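Long-range contacts in uncharacterized protein (PDB 4WRP), which is of unknown function but probably acts as a Legionella effector, the chain here being its all-helical C-terminal DUF5617 domain: residues T1-F6 / F63-N68; Q18-D23 / T54-F59; D32-K37 / Y87-A92. One frame throughout, in Å; residues are numbered along the deposited sequence.

Contact 1 of 3, residues T1-F6 / F63-N68; sequences TIPGNF and FTFHWN
Pro3 O is held by one hydrogen bond across this contact, from the indole NE1 of Trp67 at 2.9 Å. It ties the chain start, just ahead of helix 6-21, to a type I beta turn running from Phe65 to Asn68 that leads into helix 68-83 of this all-helical domain. The carbonyl oxygen lies in the indole plane, whereas Trp67 NE1 stands well out of the carbonyl plane of Pro3, and the N-H...O angle of 150° leaves the bond moderately bent. In Trp67, chi1 of -48° with chi2 of 107° brings the indole face against the backbone of Asn5 and Phe6. Asn5 C and Phe6 N pass over that face, with Asn5 CA 3.3 Å from Trp67 CZ2, while His66 CD2 lies over the opposite one. Asn5 is the N-cap of helix 6-21, its OD1 accepting from Ala8 N, so the indole packs on the first turn's cap. Phe6 CB meets the indole at CE3. Toward the chain start, the Pro3 and Phe65 side chains cross at about a right angle in a CH-pi contact, Pro3 CD over the Phe65 ring face, 3.8 Å from its centroid; Leu12 of helix 6-21 touches both. Ile2 CD1 completes the contact, 3.7 Å from Phe65 CE1.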
loop_
_atom_site.group_PDB
_atom_site.type_symbol
_atom_site.label_atom_id
_atom_site.label_comp_id
_atom_site.label_asym_id
_atom_site.label_seq_id
_atom_site.Cartn_x
_atom_site.Cartn_y
_atom_site.Cartn_z
ATOM N N THR A 1 -6.394 3.306 17.861
ATOM C CA THR A 1 -4.910 3.181 18.113
ATOM C C THR A 1 -3.987 3.600 16.959
ATOM O O THR A 1 -4.350 3.613 15.768
ATOM C CB THR A 1 -4.510 1.748 18.469
ATOM O OG1 THR A 1 -4.862 0.896 17.368
ATOM C CG2 THR A 1 -5.179 1.299 19.790
ATOM N N ILE A 2 -2.749 3.872 17.339
ATOM C CA ILE A 2 -1.789 4.549 16.480
ATOM C C ILE A 2 -0.770 3.541 16.004
ATOM O O ILE A 2 -0.067 2.993 16.819
ATOM C CB ILE A 2 -1.083 5.669 17.285
ATOM C CG1 ILE A 2 -2.125 6.610 17.907
ATOM C CG2 ILE A 2 -0.091 6.440 16.421
ATOM C CD1 ILE A 2 -2.966 7.356 16.901
ATOM N N PRO A 3 -0.673 3.315 14.687
ATOM C CA PRO A 3 0.318 2.359 14.213
ATOM C C PRO A 3 1.787 2.815 14.472
ATOM O O PRO A 3 2.162 3.947 14.160
ATOM C CB PRO A 3 0.008 2.235 12.726
ATOM C CG PRO A 3 -0.671 3.504 12.345
ATOM C CD PRO A 3 -1.473 3.863 13.576
ATOM N N GLY A 4 2.567 1.909 15.077
ATOM C CA GLY A 4 3.900 2.165 15.587
ATOM C C GLY A 4 5.031 1.796 14.682
ATOM O O GLY A 4 6.177 1.919 15.080
ATOM N N ASN A 5 4.726 1.394 13.440
ATOM C CA ASN A 5 5.720 1.065 12.390
ATOM C C ASN A 5 4.952 0.956 11.068
ATOM O O ASN A 5 3.698 0.928 11.051
ATOM C CB ASN A 5 6.491 -0.253 12.701
ATOM C CG ASN A 5 5.543 -1.404 13.050
ATOM O OD1 ASN A 5 4.800 -1.881 12.198
ATOM N ND2 ASN A 5 5.514 -1.790 14.317
ATOM N N PHE A 6 5.709 0.873 9.985
ATOM C CA PHE A 6 5.145 0.892 8.671
ATOM C C PHE A 6 4.239 -0.319 8.399
ATOM O O PHE A 6 3.159 -0.178 7.804
ATOM C CB PHE A 6 6.261 1.021 7.656
ATOM C CG PHE A 6 5.776 1.181 6.271
ATOM C CD1 PHE A 6 5.286 2.405 5.840
ATOM C CD2 PHE A 6 5.813 0.138 5.388
ATOM C CE1 PHE A 6 4.855 2.559 4.522
ATOM C CE2 PHE A 6 5.375 0.290 4.073
ATOM C CZ PHE A 6 4.888 1.498 3.644
ATOM N N PHE A 63 -4.667 9.414 7.016
ATOM C CA PHE A 63 -3.839 10.355 6.256
ATOM C C PHE A 63 -3.005 11.250 7.168
ATOM O O PHE A 63 -2.064 11.889 6.712
ATOM C CB PHE A 63 -4.684 11.214 5.271
ATOM C CG PHE A 63 -5.328 10.395 4.195
ATOM C CD1 PHE A 63 -6.540 9.763 4.424
ATOM C CD2 PHE A 63 -4.691 10.186 2.994
ATOM C CE1 PHE A 63 -7.116 8.936 3.434
ATOM C CE2 PHE A 63 -5.229 9.357 2.025
ATOM C CZ PHE A 63 -6.457 8.750 2.232
ATOM N N THR A 64 -3.356 11.319 8.442
ATOM C CA THR A 64 -2.579 12.110 9.393
ATOM C C THR A 64 -1.419 11.288 9.988
ATOM O O THR A 64 -0.489 11.864 10.496
ATOM C CB THR A 64 -3.451 12.638 10.564
ATOM O OG1 THR A 64 -3.858 11.528 11.404
ATOM C CG2 THR A 64 -4.682 13.391 10.044
ATOM N N PHE A 65 -1.458 9.959 9.911
ATOM C CA PHE A 65 -0.404 9.163 10.501
ATOM C C PHE A 65 0.955 9.402 9.802
ATOM O O PHE A 65 1.043 9.721 8.592
ATOM C CB PHE A 65 -0.749 7.667 10.539
ATOM C CG PHE A 65 -1.966 7.317 11.367
ATOM C CD1 PHE A 65 -2.373 8.093 12.462
ATOM C CD2 PHE A 65 -2.688 6.179 11.070
ATOM C CE1 PHE A 65 -3.478 7.725 13.231
ATOM C CE2 PHE A 65 -3.786 5.813 11.839
ATOM C CZ PHE A 65 -4.178 6.577 12.926
ATOM N N HIS A 66 2.017 9.265 10.592
ATOM C CA HIS A 66 3.372 9.512 10.109
ATOM C C HIS A 66 3.704 8.684 8.856
ATOM O O HIS A 66 4.330 9.160 7.929
ATOM C CB HIS A 66 4.334 9.134 11.193
ATOM C CG HIS A 66 5.753 9.287 10.805
ATOM N ND1 HIS A 66 6.320 10.522 10.562
ATOM C CD2 HIS A 66 6.728 8.374 10.624
ATOM C CE1 HIS A 66 7.593 10.356 10.269
ATOM N NE2 HIS A 66 7.864 9.067 10.308
ATOM N N TRP A 67 3.249 7.436 8.856
ATOM C CA TRP A 67 3.570 6.497 7.810
ATOM C C TRP A 67 2.872 6.743 6.501
ATOM O O TRP A 67 3.236 6.141 5.506
ATOM C CB TRP A 67 3.216 5.100 8.271
ATOM C CG TRP A 67 3.731 4.842 9.615
ATOM C CD1 TRP A 67 3.013 4.754 10.774
ATOM C CD2 TRP A 67 5.086 4.681 9.962
ATOM N NE1 TRP A 67 3.851 4.519 11.823
ATOM C CE2 TRP A 67 5.136 4.453 11.342
ATOM C CE3 TRP A 67 6.278 4.663 9.218
ATOM C CZ2 TRP A 67 6.331 4.242 12.009
ATOM C CZ3 TRP A 67 7.439 4.460 9.862
ATOM C CH2 TRP A 67 7.471 4.257 11.255
ATOM N N ASN A 68 1.854 7.591 6.513
ATOM C CA ASN A 68 1.047 7.825 5.342
ATOM C C ASN A 68 1.863 8.305 4.157
ATOM O O ASN A 68 1.663 7.849 3.048
ATOM C CB ASN A 68 -0.072 8.818 5.629
ATOM C CG ASN A 68 -0.853 9.181 4.393
ATOM O OD1 ASN A 68 -0.656 10.238 3.806
ATOM N ND2 ASN A 68 -1.772 8.327 4.017
#

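Contact 2 of 3, residues Q18-D23 / T54-F59; sequences QEIMND and TWWAKF
The C-terminal end of helix 6-21 packs here against the loop 54-59, with Trp55, Trp56 and Phe59, whose 3-10 turn begins at Ala57, in the linker between helices 34-49 and 68-83. Buried Ile20 is the central side chain. Its CG1 is anti to the carbonyl carbon (chi1 -68°) and the chain runs on extended, so CD1 drops almost straight onto Trp56: a CH-pi contact 3.4 Å from the centroid of the six-membered ring, only 13° off its normal. CG2, the other branch, meets Trp55 at CE3, 3.9 Å away, and CG1 slides past Phe59 CE2. Trp56 itself is held by NE1 bonding to Val44 O and by stacking with Trp13, while Trp55 stacks on His26. On the outer side Glu19 and Lys58, both extended, cross at about a right angle, and Lys58 NZ reaches the syn lone pair of Glu19 OE2 at 2.9 Å in a salt bridge. Glu19 OE1 lies at the edge of the Phe59 ring, in its plane and 3.7 Å from CZ. The salt bridge would be expected to favour the charged carboxylate, with the weakly positive C-H edge of Phe59 at most a minor addition, while apolar contacts make up the buried side.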
loop_
_atom_site.group_PDB
_atom_site.type_symbol
_atom_site.label_atom_id
_atom_site.label_comp_id
_atom_site.label_asym_id
_atom_site.label_seq_id
_atom_site.Cartn_x
_atom_site.Cartn_y
_atom_site.Cartn_z
ATOM N N GLN A 18 -9.923 -3.317 1.866
ATOM C CA GLN A 18 -10.896 -4.360 1.562
ATOM C C GLN A 18 -12.330 -3.904 1.817
ATOM O O GLN A 18 -13.256 -4.316 1.100
ATOM C CB GLN A 18 -10.608 -5.693 2.271
ATOM C CG GLN A 18 -10.704 -5.684 3.768
ATOM C CD GLN A 18 -12.097 -5.877 4.282
ATOM O OE1 GLN A 18 -12.951 -6.459 3.621
ATOM N NE2 GLN A 18 -12.349 -5.346 5.461
ATOM N N GLU A 19 -12.528 -3.052 2.809
ATOM C CA GLU A 19 -13.868 -2.551 3.074
ATOM C C GLU A 19 -14.285 -1.718 1.885
ATOM O O GLU A 19 -15.366 -1.905 1.341
ATOM C CB GLU A 19 -13.969 -1.733 4.368
ATOM C CG GLU A 19 -15.367 -1.103 4.518
ATOM C CD GLU A 19 -15.659 -0.488 5.883
ATOM O OE1 GLU A 19 -14.979 -0.839 6.874
ATOM O OE2 GLU A 19 -16.611 0.339 5.973
ATOM N N ILE A 20 -13.409 -0.847 1.424
ATOM C CA ILE A 20 -13.721 -0.058 0.223
ATOM C C ILE A 20 -14.033 -0.917 -1.007
ATOM O O ILE A 20 -15.034 -0.685 -1.669
ATOM C CB ILE A 20 -12.602 0.978 -0.112
ATOM C CG1 ILE A 20 -12.567 2.053 0.973
ATOM C CG2 ILE A 20 -12.920 1.677 -1.406
ATOM C CD1 ILE A 20 -11.255 2.811 1.079
HETATM N N MSE A 21 -13.202 -1.916 -1.327
HETATM C CA MSE A 21 -13.415 -2.677 -2.534
HETATM C C MSE A 21 -14.678 -3.538 -2.443
HETATM O O MSE A 21 -15.214 -3.869 -3.463
HETATM C CB MSE A 21 -12.259 -3.619 -2.869
HETATM C CG MSE A 21 -10.954 -2.872 -3.118
HETATM SE SE MSE A 21 -11.191 -1.327 -4.291
HETATM C CE MSE A 21 -12.182 -2.031 -5.818
ATOM N N ASN A 22 -15.109 -3.913 -1.247
ATOM C CA ASN A 22 -16.336 -4.638 -1.064
ATOM C C ASN A 22 -17.584 -3.738 -1.036
ATOM O O ASN A 22 -18.655 -4.213 -0.777
ATOM C CB ASN A 22 -16.297 -5.427 0.251
ATOM C CG ASN A 22 -15.492 -6.687 0.132
ATOM O OD1 ASN A 22 -15.631 -7.431 -0.820
ATOM N ND2 ASN A 22 -14.637 -6.922 1.098
ATOM N N ASP A 23 -17.421 -2.434 -1.240
ATOM C CA ASP A 23 -18.547 -1.530 -1.315
ATOM C C ASP A 23 -19.473 -1.941 -2.469
ATOM O O ASP A 23 -19.027 -2.118 -3.609
ATOM C CB ASP A 23 -18.071 -0.080 -1.494
ATOM C CG ASP A 23 -19.185 0.945 -1.274
ATOM O OD1 ASP A 23 -20.255 0.872 -1.889
ATOM O OD2 ASP A 23 -18.999 1.821 -0.432
ATOM N N THR A 54 -12.580 10.940 -2.386
ATOM C CA THR A 54 -13.748 10.264 -2.954
ATOM C C THR A 54 -14.123 8.984 -2.233
ATOM O O THR A 54 -15.280 8.786 -1.948
ATOM C CB THR A 54 -13.599 9.957 -4.448
ATOM O OG1 THR A 54 -13.241 11.154 -5.137
ATOM C CG2 THR A 54 -14.918 9.469 -5.028
ATOM N N TRP A 55 -13.172 8.101 -1.959
ATOM C CA TRP A 55 -13.496 6.751 -1.472
ATOM C C TRP A 55 -13.045 6.485 -0.057
ATOM O O TRP A 55 -13.489 5.534 0.553
ATOM C CB TRP A 55 -12.837 5.714 -2.390
ATOM C CG TRP A 55 -13.502 5.562 -3.702
ATOM C CD1 TRP A 55 -13.120 6.101 -4.918
ATOM C CD2 TRP A 55 -14.688 4.807 -3.949
ATOM N NE1 TRP A 55 -14.015 5.710 -5.899
ATOM C CE2 TRP A 55 -14.989 4.929 -5.326
ATOM C CE3 TRP A 55 -15.542 4.057 -3.130
ATOM C CZ2 TRP A 55 -16.105 4.327 -5.895
ATOM C CZ3 TRP A 55 -16.647 3.433 -3.710
ATOM C CH2 TRP A 55 -16.919 3.577 -5.069
ATOM N N TRP A 56 -12.140 7.317 0.460
ATOM C CA TRP A 56 -11.478 7.068 1.744
ATOM C C TRP A 56 -11.901 8.007 2.883
ATOM O O TRP A 56 -11.212 8.055 3.909
ATOM C CB TRP A 56 -9.964 7.211 1.563
ATOM C CG TRP A 56 -9.368 6.206 0.666
ATOM C CD1 TRP A 56 -9.384 6.226 -0.677
ATOM C CD2 TRP A 56 -8.714 4.989 1.044
ATOM N NE1 TRP A 56 -8.754 5.149 -1.172
ATOM C CE2 TRP A 56 -8.334 4.356 -0.141
ATOM C CE3 TRP A 56 -8.406 4.387 2.267
ATOM C CZ2 TRP A 56 -7.641 3.133 -0.161
ATOM C CZ3 TRP A 56 -7.701 3.180 2.256
ATOM C CH2 TRP A 56 -7.337 2.568 1.049
ATOM N N ALA A 57 -13.012 8.742 2.736
ATOM C CA ALA A 57 -13.407 9.735 3.765
ATOM C C ALA A 57 -13.644 9.085 5.129
ATOM O O ALA A 57 -13.217 9.609 6.155
ATOM C CB ALA A 57 -14.632 10.509 3.326
ATOM N N LYS A 58 -14.280 7.917 5.147
ATOM C CA LYS A 58 -14.516 7.192 6.394
ATOM C C LYS A 58 -13.214 6.931 7.176
ATOM O O LYS A 58 -13.229 6.797 8.394
ATOM C CB LYS A 58 -15.231 5.853 6.092
ATOM C CG LYS A 58 -15.308 4.906 7.285
ATOM C CD LYS A 58 -16.246 3.731 7.049
ATOM C CE LYS A 58 -16.203 2.776 8.246
ATOM N NZ LYS A 58 -17.435 1.934 8.304
ATOM N N PHE A 59 -12.088 6.843 6.465
ATOM C CA PHE A 59 -10.810 6.498 7.049
ATOM C C PHE A 59 -9.849 7.675 7.052
ATOM O O PHE A 59 -8.638 7.473 7.048
ATOM C CB PHE A 59 -10.198 5.358 6.226
ATOM C CG PHE A 59 -11.065 4.169 6.152
ATOM C CD1 PHE A 59 -11.170 3.327 7.233
ATOM C CD2 PHE A 59 -11.786 3.901 5.030
ATOM C CE1 PHE A 59 -11.990 2.214 7.185
ATOM C CE2 PHE A 59 -12.599 2.801 4.975
ATOM C CZ PHE A 59 -12.715 1.971 6.063
#

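Contact 3 of 3, residues D32-K37 / Y87-A92; sequences DVEYKK and YTTSRA
Glu34 reaches from the first turn of helix 34-49 across to the N-terminus of helix 90-98, just past its N-cap residue Thr89, so that two helix starts meet through one carboxylate. Its CG is anti to the carbonyl carbon and the chain bends at chi2 (-59°), bringing OE1 up to the backbone of Ser90. Ser90 N donates to Glu34 OE1 at 2.8 Å along an almost straight line, 177°, arriving nearly along the C-O axis. The hydroxyl of the same residue grips the same oxygen: Ser90 OG, turned between its backbone N and carbonyl carbon (chi1 63°), donates to the syn lone pair of Glu34 OE1 at 2.9 Å. Water 1 adds a third donor to OE1 and accepts from Arg91 N. The carboxylate thus takes the first amide directly and the second through water 1, at a helix N-terminus that would be expected to favour its charged form. Thr89 closes the same helix end with OG1, which accepts from Ala92 N at 3.1 Å. Lys37, one turn on from Glu34, lies extended alongside Ser90 with CB 3.6 Å from Ser90 CB; its NZ bonds to Arg30 O and meets Glu34 OE2 from above the carboxylate plane, a salt bridge of 3.2 Å.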
loop_
_atom_site.group_PDB
_atom_site.type_symbol
_atom_site.label_atom_id
_atom_site.label_comp_id
_atom_site.label_asym_id
_atom_site.label_seq_id
_atom_site.Cartn_x
_atom_site.Cartn_y
_atom_site.Cartn_z
ATOM N N ASP A 32 -16.858 -10.695 -13.588
ATOM C CA ASP A 32 -16.490 -9.538 -14.392
ATOM C C ASP A 32 -15.149 -9.762 -15.071
ATOM O O ASP A 32 -14.295 -10.485 -14.567
ATOM C CB ASP A 32 -16.421 -8.283 -13.517
ATOM C CG ASP A 32 -17.754 -7.597 -13.383
ATOM O OD1 ASP A 32 -18.512 -7.568 -14.365
ATOM O OD2 ASP A 32 -18.037 -7.071 -12.303
ATOM N N VAL A 33 -14.937 -9.138 -16.218
ATOM C CA VAL A 33 -13.627 -9.250 -16.824
ATOM C C VAL A 33 -12.596 -8.626 -15.885
ATOM O O VAL A 33 -12.911 -7.754 -15.074
ATOM C CB VAL A 33 -13.541 -8.594 -18.202
ATOM C CG1 VAL A 33 -14.469 -9.315 -19.191
ATOM C CG2 VAL A 33 -13.836 -7.116 -18.105
ATOM N N GLU A 34 -11.373 -9.112 -15.983
ATOM C CA GLU A 34 -10.334 -8.700 -15.082
ATOM C C GLU A 34 -10.036 -7.224 -15.239
ATOM O O GLU A 34 -9.811 -6.549 -14.246
ATOM C CB GLU A 34 -9.071 -9.553 -15.284
ATOM C CG GLU A 34 -9.224 -10.975 -14.779
ATOM C CD GLU A 34 -9.555 -11.031 -13.293
ATOM O OE1 GLU A 34 -8.926 -10.302 -12.501
ATOM O OE2 GLU A 34 -10.495 -11.763 -12.917
ATOM N N TYR A 35 -10.079 -6.708 -16.460
ATOM C CA TYR A 35 -9.810 -5.272 -16.662
ATOM C C TYR A 35 -10.731 -4.384 -15.825
ATOM O O TYR A 35 -10.326 -3.361 -15.335
ATOM C CB TYR A 35 -9.940 -4.864 -18.147
ATOM C CG TYR A 35 -9.999 -3.374 -18.314
ATOM C CD1 TYR A 35 -8.819 -2.611 -18.438
ATOM C CD2 TYR A 35 -11.244 -2.696 -18.303
ATOM C CE1 TYR A 35 -8.878 -1.219 -18.586
ATOM C CE2 TYR A 35 -11.310 -1.311 -18.424
ATOM C CZ TYR A 35 -10.124 -0.573 -18.566
ATOM O OH TYR A 35 -10.204 0.798 -18.676
ATOM N N LYS A 36 -11.986 -4.786 -15.684
ATOM C CA LYS A 36 -12.931 -4.020 -14.942
ATOM C C LYS A 36 -12.547 -4.034 -13.457
ATOM O O LYS A 36 -12.662 -3.024 -12.789
ATOM C CB LYS A 36 -14.345 -4.583 -15.165
ATOM C CG LYS A 36 -15.455 -3.749 -14.566
ATOM C CD LYS A 36 -16.829 -4.203 -15.058
ATOM C CE LYS A 36 -17.948 -3.277 -14.573
ATOM N NZ LYS A 36 -18.941 -3.958 -13.689
ATOM N N LYS A 37 -12.059 -5.161 -12.950
ATOM C CA LYS A 37 -11.633 -5.211 -11.545
ATOM C C LYS A 37 -10.382 -4.336 -11.280
ATOM O O LYS A 37 -10.340 -3.558 -10.336
ATOM C CB LYS A 37 -11.355 -6.628 -11.137
ATOM C CG LYS A 37 -12.633 -7.504 -11.174
ATOM C CD LYS A 37 -12.263 -8.965 -11.006
ATOM C CE LYS A 37 -13.420 -9.848 -11.413
ATOM N NZ LYS A 37 -13.055 -11.244 -11.061
ATOM N N TYR A 87 -0.180 -5.802 -14.612
ATOM C CA TYR A 87 -1.185 -6.698 -14.044
ATOM C C TYR A 87 -2.222 -7.063 -15.073
ATOM O O TYR A 87 -2.833 -6.183 -15.704
ATOM C CB TYR A 87 -1.837 -6.079 -12.804
ATOM C CG TYR A 87 -0.804 -5.695 -11.801
ATOM C CD1 TYR A 87 -0.225 -6.667 -10.969
ATOM C CD2 TYR A 87 -0.300 -4.406 -11.754
ATOM C CE1 TYR A 87 0.774 -6.348 -10.100
ATOM C CE2 TYR A 87 0.712 -4.082 -10.883
ATOM C CZ TYR A 87 1.237 -5.078 -10.057
ATOM O OH TYR A 87 2.255 -4.799 -9.214
ATOM N N THR A 88 -2.394 -8.365 -15.259
ATOM C CA THR A 88 -3.459 -8.930 -16.094
ATOM C C THR A 88 -4.591 -9.541 -15.272
ATOM O O THR A 88 -5.697 -9.676 -15.774
ATOM C CB THR A 88 -2.912 -10.000 -17.060
ATOM O OG1 THR A 88 -2.435 -11.100 -16.308
ATOM C CG2 THR A 88 -1.732 -9.457 -17.878
ATOM N N THR A 89 -4.353 -9.851 -14.003
ATOM C CA THR A 89 -5.438 -10.218 -13.081
ATOM C C THR A 89 -5.479 -9.338 -11.856
ATOM O O THR A 89 -4.441 -8.827 -11.368
ATOM C CB THR A 89 -5.328 -11.688 -12.609
ATOM O OG1 THR A 89 -4.175 -11.836 -11.750
ATOM C CG2 THR A 89 -5.201 -12.622 -13.832
ATOM N N SER A 90 -6.686 -9.174 -11.327
ATOM C CA SER A 90 -6.869 -8.427 -10.111
ATOM C C SER A 90 -6.269 -9.174 -8.915
ATOM O O SER A 90 -5.810 -8.561 -7.952
ATOM C CB SER A 90 -8.351 -8.166 -9.874
ATOM O OG SER A 90 -9.026 -9.397 -9.698
ATOM N N ARG A 91 -6.243 -10.495 -8.993
ATOM C CA ARG A 91 -5.576 -11.310 -7.976
ATOM C C ARG A 91 -4.096 -10.977 -7.796
ATOM O O ARG A 91 -3.613 -10.859 -6.667
ATOM C CB ARG A 91 -5.768 -12.805 -8.299
ATOM C CG ARG A 91 -4.895 -13.735 -7.513
ATOM C CD ARG A 91 -5.138 -15.216 -7.898
ATOM N NE ARG A 91 -6.567 -15.521 -8.073
ATOM C CZ ARG A 91 -7.241 -15.515 -9.230
ATOM N NH1 ARG A 91 -8.549 -15.795 -9.214
ATOM N NH2 ARG A 91 -6.634 -15.236 -10.392
ATOM N N ALA A 92 -3.369 -10.817 -8.888
ATOM C CA ALA A 92 -1.961 -10.426 -8.791
ATOM C C ALA A 92 -1.808 -9.044 -8.227
ATOM O O ALA A 92 -0.902 -8.787 -7.454
ATOM C CB ALA A 92 -1.290 -10.467 -10.150
HETATM O O HOH W 1 -8.401 -12.180 -10.497
#

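Overall arrangement
Contacts 1 and 2 both fasten the linker between helices 34-49 and 68-83 onto helix 6-21, contact 1 at the loop and N-cap leading into the helix, contact 2 at its last turn. Their centres are 18 Å apart, and contact 2 is nested within the chain loop that contact 1 closes. They touch where Phe63 CE1 packs 3.8 Å from Trp56 CB. Contact 3 instead pairs the starts of helices 34-49 and 90-98. Its centre lies 19 Å from that of contact 2, with nearest atoms about 5 Å apart, and 30 Å from that of contact 1, on the opposite side of the chain's centre. Along the sequence, contact 3 crosses both others.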